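Local coordinates for protein acyl-coenzyme A oxidase 3 (Yarrowia lipolytica, PDB 5YS9) that uses FAD to oxidise acyl-CoA substrates to (2E)-enoyl-CoA, passing the electrons to oxygen to form hydrogen peroxide in peroxisomal fatty acid beta-oxidation, at residues R319-T322 with I323-Y327. Residues are numbered along the deposited sequence; the frame is centred on the assembly and turned at random.
Sequences RFIT and IALRY
Thr-322 and Arg-326 run alongside each other, one turn apart, on the long alpha-helix 300-330 of the C-alpha1 domain of this acyl-CoA oxidase. The methyl CG2 of Thr-322 sits over one face of the Arg-326 guanidinium, nearer the edge of the group than its middle and 3.4 Å from NE. It gets there because CG2 is anti to the backbone N, while OG1, beside that N (chi1 -58°), hydrogen-bonds back to Gln-318 O. Arg-326 runs extended from CG to NE, past the methyl, to a salt bridge with Asp-635 and a hydrogen bond to Gly-649 O. A leucine here would probably leave the Asp-635 carboxylate without its cationic mate and the methyl of Thr-322 without its flat cover. On another side of the helix, CD1 of Ile-323 rests against the Phe-320 ring, 3.7 Å from CD1 of that ring. Phe-320 CZ in turn stands 3.3 Å above the centre of the Arg-319 guanidinium, whose NE hydrogen-bonds to Ile-644 O. Ile-321 and Leu-325 point the same way, Ile-321 CG1 lying 3.9 Å from Leu-325 CD1, and pack on helix 349-385. Ala-324 also meets that helix, its side chain about 9 Å from a bound FAD. Four successive i to i+4 backbone hydrogen bonds run alongside these pairs; Ala-324 N to Phe-320 O is 2.9 Å long and nearly straight at 168°. In the bond that closes the turn between Thr-322 and Arg-326, Arg-326 N donates to Thr-322 O at 3.1 Å.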
ATOM      1  N   ARG A 319      13.099  -2.810  10.106  1.00 34.44           N
ATOM      2  CA  ARG A 319      12.235  -3.427  11.101  1.00 34.90           C
ATOM      3  C   ARG A 319      11.388  -4.503  10.417  1.00 32.14           C
ATOM      4  O   ARG A 319      11.350  -5.651  10.856  1.00 26.38           O
ATOM      5  CB  ARG A 319      11.364  -2.354  11.731  1.00 34.43           C
ATOM      6  CG  ARG A 319      10.553  -2.770  12.953  1.00 36.33           C
ATOM      7  CD  ARG A 319       9.514  -1.690  13.307  1.00 36.69           C
ATOM      8  NE  ARG A 319       8.321  -2.271  13.928  1.00 36.29           N
ATOM      9  CZ  ARG A 319       7.170  -1.639  14.138  1.00 34.03           C
ATOM     10  NH1 ARG A 319       6.993  -0.378  13.763  1.00 30.78           N
ATOM     11  NH2 ARG A 319       6.177  -2.311  14.716  1.00 33.71           N
ATOM     12  N   PHE A 320      10.660  -4.100   9.402  1.00 31.20           N
ATOM     13  CA  PHE A 320       9.778  -4.990   8.680  1.00 33.94           C
ATOM     14  C   PHE A 320      10.437  -6.082   7.866  1.00 36.57           C
ATOM     15  O   PHE A 320       9.961  -7.194   7.816  1.00 41.65           O
ATOM     16  CB  PHE A 320       8.706  -4.182   7.970  1.00 31.61           C
ATOM     17  CG  PHE A 320       7.890  -3.397   8.934  1.00 30.63           C
ATOM     18  CD1 PHE A 320       6.912  -4.014   9.668  1.00 29.63           C
ATOM     19  CD2 PHE A 320       8.185  -2.087   9.199  1.00 30.94           C
ATOM     20  CE1 PHE A 320       6.191  -3.319  10.597  1.00 33.81           C
ATOM     21  CE2 PHE A 320       7.475  -1.386  10.133  1.00 30.96           C
ATOM     22  CZ  PHE A 320       6.476  -2.005  10.835  1.00 33.38           C
ATOM     23  N   ILE A 321      11.547  -5.752   7.242  1.00 35.66           N
ATOM     24  CA  ILE A 321      12.336  -6.744   6.566  1.00 35.89           C
ATOM     25  C   ILE A 321      12.867  -7.750   7.567  1.00 33.42           C
ATOM     26  O   ILE A 321      12.961  -8.916   7.266  1.00 33.79           O
ATOM     27  CB  ILE A 321      13.434  -6.137   5.673  1.00 36.73           C
ATOM     28  CG1 ILE A 321      13.888  -7.151   4.642  1.00 36.86           C
ATOM     29  CG2 ILE A 321      14.635  -5.706   6.479  1.00 38.53           C
ATOM     30  CD1 ILE A 321      12.851  -7.520   3.624  1.00 36.54           C
ATOM     31  N   THR A 322      13.245  -7.289   8.746  1.00 32.63           N
ATOM     32  CA  THR A 322      13.618  -8.210   9.798  1.00 32.52           C
ATOM     33  C   THR A 322      12.467  -9.078  10.283  1.00 32.45           C
ATOM     34  O   THR A 322      12.621 -10.269  10.425  1.00 35.17           O
ATOM     35  CB  THR A 322      14.293  -7.508  10.982  1.00 33.19           C
ATOM     36  OG1 THR A 322      15.441  -6.812  10.527  1.00 31.47           O
ATOM     37  CG2 THR A 322      14.733  -8.500  11.989  1.00 34.68           C
ATOM     38  N   ILE A 323      11.300  -8.493  10.491  1.00 34.72           N
ATOM     39  CA  ILE A 323      10.092  -9.289  10.855  1.00 30.53           C
ATOM     40  C   ILE A 323       9.820 -10.392   9.821  1.00 28.40           C
ATOM     41  O   ILE A 323       9.694 -11.602  10.191  1.00 27.12           O
ATOM     42  CB  ILE A 323       8.847  -8.399  11.044  1.00 30.40           C
ATOM     43  CG1 ILE A 323       9.004  -7.578  12.331  1.00 29.00           C
ATOM     44  CG2 ILE A 323       7.565  -9.232  11.088  1.00 30.01           C
ATOM     45  CD1 ILE A 323       8.103  -6.354  12.339  1.00 31.39           C
ATOM     46  N   ALA A 324       9.763  -9.995   8.545  1.00 26.75           N
ATOM     47  CA  ALA A 324       9.400 -10.972   7.469  1.00 28.38           C
ATOM     48  C   ALA A 324      10.401 -12.078   7.317  1.00 28.90           C
ATOM     49  O   ALA A 324       9.990 -13.215   7.108  1.00 33.21           O
ATOM     50  CB  ALA A 324       9.203 -10.300   6.131  1.00 28.06           C
ATOM     51  N   LEU A 325      11.695 -11.745   7.420  1.00 30.75           N
ATOM     52  CA  LEU A 325      12.782 -12.729   7.237  1.00 32.60           C
ATOM     53  C   LEU A 325      12.894 -13.751   8.367  1.00 32.44           C
ATOM     54  O   LEU A 325      13.122 -14.937   8.116  1.00 32.74           O
ATOM     55  CB  LEU A 325      14.126 -12.026   7.012  1.00 31.36           C
ATOM     56  CG  LEU A 325      14.260 -11.476   5.584  1.00 32.18           C
ATOM     57  CD1 LEU A 325      15.494 -10.613   5.362  1.00 32.04           C
ATOM     58  CD2 LEU A 325      14.227 -12.600   4.552  1.00 32.56           C
ATOM     59  N   ARG A 326      12.750 -13.290   9.600  1.00 33.34           N
ATOM     60  CA  ARG A 326      12.739 -14.196  10.748  1.00 33.54           C
ATOM     61  C   ARG A 326      11.549 -15.122  10.698  1.00 34.31           C
ATOM     62  O   ARG A 326      11.714 -16.340  10.875  1.00 34.07           O
ATOM     63  CB  ARG A 326      12.740 -13.435  12.075  1.00 33.37           C
ATOM     64  CG  ARG A 326      14.098 -12.881  12.417  1.00 30.54           C
ATOM     65  CD  ARG A 326      14.015 -12.019  13.651  1.00 28.77           C
ATOM     66  NE  ARG A 326      15.296 -11.355  13.816  1.00 31.50           N
ATOM     67  CZ  ARG A 326      15.638 -10.514  14.797  1.00 29.61           C
ATOM     68  NH1 ARG A 326      14.769 -10.159  15.730  1.00 28.34           N
ATOM     69  NH2 ARG A 326      16.873  -9.993  14.792  1.00 29.23           N
ATOM     70  N   TYR A 327      10.358 -14.562  10.447  1.00 32.84           N
ATOM     71  CA  TYR A 327       9.191 -15.397  10.132  1.00 30.71           C
ATOM     72  C   TYR A 327       9.513 -16.400   9.048  1.00 31.39           C
ATOM     73  O   TYR A 327       9.302 -17.590   9.208  1.00 34.87           O
ATOM     74  CB  TYR A 327       8.000 -14.573   9.657  1.00 30.87           C
ATOM     75  CG  TYR A 327       6.728 -15.372   9.506  1.00 28.09           C
ATOM     76  CD1 TYR A 327       6.147 -15.989  10.598  1.00 28.33           C
ATOM     77  CD2 TYR A 327       6.108 -15.487   8.302  1.00 30.44           C
ATOM     78  CE1 TYR A 327       5.009 -16.749  10.476  1.00 29.73           C
ATOM     79  CE2 TYR A 327       4.966 -16.246   8.166  1.00 33.14           C
ATOM     80  CZ  TYR A 327       4.408 -16.872   9.268  1.00 32.66           C
ATOM     81  OH  TYR A 327       3.231 -17.594   9.152  1.00 35.92           O
TER